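Local coordinates for kelch repeat and BTB domain-containing protein A55 (PDB 6I2M) that probably acts as a substrate-specific adapter of CUL3 E3 ubiquitin ligases, its BTB domain binding CUL3 so that host proteins are ubiquitinated and degraded, at residues L86-V91 with I124-Y129; Y113-L118 with N135-S140. One frame throughout, in Å; residues are numbered along the deposited sequence.

Contacts 1 and 2 lie side by side where the BTB domain meets the BACK (BTB and C-terminal Kelch) region, their centres about 9 Å apart. Along the chain their segments alternate: 86-91, then 113-118, then 124-129, then 135-140, so each contact pairs a BTB segment with one from the BACK region. Helices 104-116, 120-132 and 136-147 follow one another and carry three of the four segments; the fourth is the loop leading into helix 91-101. They touch directly, chiefly at Y113, whose hydroxyl probably hydrogen-bonds L86 O and whose ring packs on V91. Together they join the CUL3-binding BTB part to the helical region that precedes the Kelch repeats of the whole protein.

Contact 1. Residues L86-V91 with I124-Y129; sequences LTNDNV and IDFYIY
F126 reaches from helix 120-132 to the loop that leads into helix 91-101, and N88 and V91 both meet the far edge of its ring. CG of F126 is anti to its carbonyl carbon (chi1 -77°), which sends the ring outward from the helix, with CE2 and CZ leading. The amide oxygen of N88 comes to this edge in the ring plane, OD1 lying 3.6 Å from F126 CE2 and 3.8 Å from CZ, while the amide and ring planes stand 61° apart. Such an edge approach brings a partly negative oxygen to the weakly positive ring hydrogens; it is a polar contact, not a stack. N88 arrives there because its CG is anti to the backbone N (chi1 -171°), and its ND2 makes a weak hydrogen bond to N122 OD1 near the start of the same helix. V91 crosses the phenyl group at about a right angle and offers one methyl, CG2, 4.2 Å from F126 CZ.

No hydrogen bond joins the two segments. The loop is instead braced from within: T87 N donates to N90 OD1 at 3.1 Å, and V91 N bonds back to T87 O. Beyond the ring, D125 forms a salt bridge with K92, and Y129 OH is hydrogen-bonded to S96 OG, adding polar ties between helices 120-132 and 91-101. I114 and S142 also touch F126, making this buried phenylalanine part of the helical core at the BTB-BACK junction, in the domain order of BTB-BACK-Kelch adapters.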
# COMPACT_ATOMS: atom_id res chain seq x y z
N LEU A 86 -3.59 -20.13 1.93
CA LEU A 86 -4.86 -20.86 1.96
C LEU A 86 -4.71 -22.38 1.85
O LEU A 86 -4.03 -22.87 0.94
CB LEU A 86 -5.80 -20.35 0.84
CG LEU A 86 -6.09 -18.85 0.81
CD1 LEU A 86 -5.79 -18.26 -0.55
CD2 LEU A 86 -7.53 -18.56 1.18
N THR A 87 -5.34 -23.11 2.78
CA THR A 87 -5.40 -24.58 2.84
C THR A 87 -6.82 -25.02 3.21
O THR A 87 -7.48 -24.33 3.98
CB THR A 87 -4.34 -25.18 3.79
OG1 THR A 87 -4.39 -24.52 5.06
CG2 THR A 87 -2.93 -25.15 3.22
N ASN A 88 -7.27 -26.18 2.68
CA ASN A 88 -8.60 -26.76 2.87
C ASN A 88 -9.11 -26.80 4.33
O ASN A 88 -10.32 -26.73 4.55
CB ASN A 88 -8.66 -28.17 2.25
CG ASN A 88 -10.04 -28.78 2.19
OD1 ASN A 88 -10.97 -28.24 1.57
ND2 ASN A 88 -10.21 -29.93 2.83
N ASP A 89 -8.19 -26.90 5.31
CA ASP A 89 -8.53 -26.98 6.73
C ASP A 89 -8.77 -25.62 7.41
O ASP A 89 -9.67 -25.52 8.24
CB ASP A 89 -7.49 -27.80 7.50
CG ASP A 89 -7.38 -29.24 7.05
OD1 ASP A 89 -8.33 -30.02 7.32
OD2 ASP A 89 -6.35 -29.60 6.45
N ASN A 90 -7.97 -24.58 7.07
CA ASN A 90 -8.09 -23.26 7.70
C ASN A 90 -9.07 -22.30 7.00
O ASN A 90 -9.60 -21.41 7.67
CB ASN A 90 -6.72 -22.59 7.89
CG ASN A 90 -5.90 -22.29 6.65
OD1 ASN A 90 -6.41 -22.06 5.55
ND2 ASN A 90 -4.59 -22.26 6.82
N VAL A 91 -9.32 -22.47 5.67
CA VAL A 91 -10.21 -21.62 4.86
C VAL A 91 -11.64 -21.51 5.42
O VAL A 91 -12.29 -20.47 5.24
CB VAL A 91 -10.23 -21.99 3.35
CG1 VAL A 91 -8.92 -21.63 2.67
CG2 VAL A 91 -10.60 -23.46 3.12
N ILE A 124 -19.42 -32.01 1.07
CA ILE A 124 -20.22 -32.57 2.16
C ILE A 124 -20.05 -31.75 3.46
O ILE A 124 -21.02 -31.56 4.19
CB ILE A 124 -19.93 -34.10 2.31
CG1 ILE A 124 -20.91 -34.78 3.30
CG2 ILE A 124 -18.46 -34.41 2.65
CD1 ILE A 124 -21.40 -36.13 2.85
N ASP A 125 -18.83 -31.23 3.71
CA ASP A 125 -18.49 -30.42 4.88
C ASP A 125 -18.84 -28.94 4.69
O ASP A 125 -19.30 -28.29 5.64
CB ASP A 125 -17.01 -30.60 5.24
CG ASP A 125 -16.54 -29.87 6.49
OD1 ASP A 125 -17.25 -29.94 7.52
OD2 ASP A 125 -15.46 -29.24 6.44
N PHE A 126 -18.62 -28.40 3.47
CA PHE A 126 -18.87 -27.00 3.13
C PHE A 126 -20.36 -26.62 3.08
O PHE A 126 -20.69 -25.44 3.20
CB PHE A 126 -18.15 -26.59 1.84
CG PHE A 126 -16.67 -26.35 2.02
CD1 PHE A 126 -16.20 -25.21 2.66
CD2 PHE A 126 -15.74 -27.26 1.53
CE1 PHE A 126 -14.83 -24.99 2.83
CE2 PHE A 126 -14.37 -27.05 1.70
CZ PHE A 126 -13.92 -25.91 2.34
N TYR A 127 -21.26 -27.62 2.91
CA TYR A 127 -22.71 -27.38 2.87
C TYR A 127 -23.26 -27.07 4.26
O TYR A 127 -23.99 -26.09 4.42
CB TYR A 127 -23.46 -28.56 2.22
CG TYR A 127 -24.97 -28.49 2.34
CD1 TYR A 127 -25.72 -27.70 1.48
CD2 TYR A 127 -25.65 -29.22 3.31
CE1 TYR A 127 -27.10 -27.62 1.58
CE2 TYR A 127 -27.03 -29.15 3.43
CZ TYR A 127 -27.76 -28.35 2.56
OH TYR A 127 -29.13 -28.28 2.67
N ILE A 128 -22.91 -27.91 5.27
CA ILE A 128 -23.32 -27.76 6.68
C ILE A 128 -22.76 -26.44 7.24
O ILE A 128 -23.42 -25.79 8.06
CB ILE A 128 -22.91 -29.02 7.52
CG1 ILE A 128 -23.33 -30.34 6.82
CG2 ILE A 128 -23.50 -28.95 8.95
CD1 ILE A 128 -22.53 -31.59 7.23
N TYR A 129 -21.56 -26.04 6.77
CA TYR A 129 -20.87 -24.80 7.13
C TYR A 129 -21.65 -23.58 6.63
O TYR A 129 -21.94 -22.68 7.42
CB TYR A 129 -19.43 -24.81 6.57
CG TYR A 129 -18.75 -23.46 6.58
CD1 TYR A 129 -18.31 -22.88 7.76
CD2 TYR A 129 -18.56 -22.75 5.40
CE1 TYR A 129 -17.70 -21.63 7.78
CE2 TYR A 129 -17.96 -21.49 5.40
CZ TYR A 129 -17.52 -20.94 6.59
OH TYR A 129 -16.92 -19.71 6.61

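Contact 2. Residues Y113-L118 with N135-S140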
# COMPACT_ATOMS: atom_id res chain seq x y z
N TYR A 113 -11.25 -19.75 -3.52
CA TYR A 113 -10.47 -20.94 -3.17
C TYR A 113 -11.39 -22.13 -2.87
O TYR A 113 -11.09 -23.25 -3.28
CB TYR A 113 -9.54 -20.66 -1.97
CG TYR A 113 -8.57 -21.78 -1.65
CD1 TYR A 113 -8.91 -22.78 -0.74
CD2 TYR A 113 -7.30 -21.82 -2.22
CE1 TYR A 113 -8.02 -23.81 -0.43
CE2 TYR A 113 -6.40 -22.84 -1.92
CZ TYR A 113 -6.77 -23.83 -1.02
OH TYR A 113 -5.88 -24.84 -0.72
N ILE A 114 -12.51 -21.87 -2.15
CA ILE A 114 -13.51 -22.87 -1.78
C ILE A 114 -14.24 -23.40 -3.03
O ILE A 114 -14.36 -24.61 -3.18
CB ILE A 114 -14.47 -22.34 -0.66
CG1 ILE A 114 -13.71 -22.21 0.69
CG2 ILE A 114 -15.72 -23.22 -0.49
CD1 ILE A 114 -14.29 -21.21 1.70
N LEU A 115 -14.67 -22.49 -3.93
CA LEU A 115 -15.37 -22.82 -5.18
C LEU A 115 -14.47 -23.59 -6.16
O LEU A 115 -14.96 -24.48 -6.87
CB LEU A 115 -15.93 -21.55 -5.85
CG LEU A 115 -17.12 -20.87 -5.17
CD1 LEU A 115 -17.16 -19.39 -5.51
CD2 LEU A 115 -18.43 -21.52 -5.56
N LYS A 116 -13.16 -23.24 -6.21
CA LYS A 116 -12.16 -23.87 -7.08
C LYS A 116 -11.82 -25.29 -6.59
O LYS A 116 -11.79 -26.21 -7.40
CB LYS A 116 -10.89 -22.99 -7.13
CG LYS A 116 -9.74 -23.53 -7.98
CD LYS A 116 -8.44 -22.79 -7.68
CE LYS A 116 -7.24 -23.44 -8.31
NZ LYS A 116 -5.98 -22.74 -7.95
N ASN A 117 -11.56 -25.44 -5.28
CA ASN A 117 -11.19 -26.72 -4.66
C ASN A 117 -12.39 -27.50 -4.08
O ASN A 117 -12.21 -28.33 -3.19
CB ASN A 117 -10.09 -26.50 -3.60
CG ASN A 117 -8.81 -25.95 -4.16
OD1 ASN A 117 -7.97 -26.67 -4.71
ND2 ASN A 117 -8.62 -24.64 -4.04
N LEU A 118 -13.61 -27.25 -4.61
CA LEU A 118 -14.82 -27.93 -4.15
C LEU A 118 -14.90 -29.36 -4.71
O LEU A 118 -15.53 -29.61 -5.74
CB LEU A 118 -16.09 -27.10 -4.47
CG LEU A 118 -17.36 -27.41 -3.66
CD1 LEU A 118 -17.19 -27.10 -2.17
CD2 LEU A 118 -18.54 -26.62 -4.19
N ASN A 135 -24.37 -18.47 4.08
CA ASN A 135 -23.66 -18.15 2.84
C ASN A 135 -24.32 -18.90 1.68
O ASN A 135 -23.90 -20.01 1.33
CB ASN A 135 -22.16 -18.50 2.97
CG ASN A 135 -21.29 -17.91 1.89
OD1 ASN A 135 -21.43 -18.20 0.69
ND2 ASN A 135 -20.34 -17.08 2.28
N LYS A 136 -25.38 -18.29 1.10
CA LYS A 136 -26.18 -18.84 -0.01
C LYS A 136 -25.39 -19.13 -1.29
O LYS A 136 -25.81 -19.98 -2.08
CB LYS A 136 -27.39 -17.94 -0.31
CG LYS A 136 -28.59 -18.24 0.58
CD LYS A 136 -29.79 -17.37 0.22
CE LYS A 136 -31.06 -17.81 0.92
NZ LYS A 136 -31.06 -17.46 2.36
N LYS A 137 -24.24 -18.45 -1.49
CA LYS A 137 -23.36 -18.61 -2.65
C LYS A 137 -22.69 -20.00 -2.61
O LYS A 137 -22.78 -20.74 -3.59
CB LYS A 137 -22.30 -17.49 -2.68
CG LYS A 137 -21.51 -17.41 -3.98
CD LYS A 137 -20.40 -16.38 -3.89
CE LYS A 137 -19.58 -16.33 -5.15
NZ LYS A 137 -18.48 -15.34 -5.06
N ILE A 138 -22.05 -20.34 -1.48
CA ILE A 138 -21.38 -21.63 -1.28
C ILE A 138 -22.43 -22.73 -0.98
O ILE A 138 -22.24 -23.86 -1.42
CB ILE A 138 -20.22 -21.52 -0.24
CG1 ILE A 138 -19.10 -20.59 -0.77
CG2 ILE A 138 -19.64 -22.90 0.15
CD1 ILE A 138 -18.17 -20.00 0.27
N GLU A 139 -23.54 -22.37 -0.29
CA GLU A 139 -24.64 -23.28 0.05
C GLU A 139 -25.26 -23.94 -1.18
O GLU A 139 -25.58 -25.13 -1.14
CB GLU A 139 -25.73 -22.57 0.88
CG GLU A 139 -26.31 -23.43 1.98
CD GLU A 139 -27.64 -24.11 1.70
OE1 GLU A 139 -28.06 -24.17 0.52
OE2 GLU A 139 -28.26 -24.59 2.68
N SER A 140 -25.42 -23.17 -2.28
CA SER A 140 -25.97 -23.66 -3.55
C SER A 140 -24.94 -24.50 -4.31
O SER A 140 -25.30 -25.52 -4.89
CB SER A 140 -26.45 -22.50 -4.41
OG SER A 140 -27.49 -21.77 -3.77
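The end of helix 104-116 faces the first turn of helix 136-147, with the backbones closest at L115 and I138, whose CA atoms are 7.3 Å apart. The I114 and I138 side chains cross at about a right angle: CG2 of I114 lies 4.0 Å from I138 CG2 and 4.1 Å from I138 CD1, one methyl set against the methyls of both branches of I138. In the more exposed part of the contact, L115 CD1 rests 3.9 Å from K137 CE. K137 has CG anti to its backbone N (chi1 -169°) and stays extended beyond it, which brings CE against the leucine methyl and carries NZ on to a long, weak ion pair with E111.

Asparagines sit at both of these helix ends. N135 is the N-cap of helix 136-147, its OD1 accepting from I138 N at 3.1 Å. N117 folds back over one face of the Y113 ring, and its ND2 and backbone N both donate to Y113 O.

The touching atoms are all carbon, and no hydrogen bond crosses between the segments. Polar ties lie at the margin, where E111 also accepts from N135 ND2, implying a close fit of hydrocarbon groups with charge kept to the exposed side.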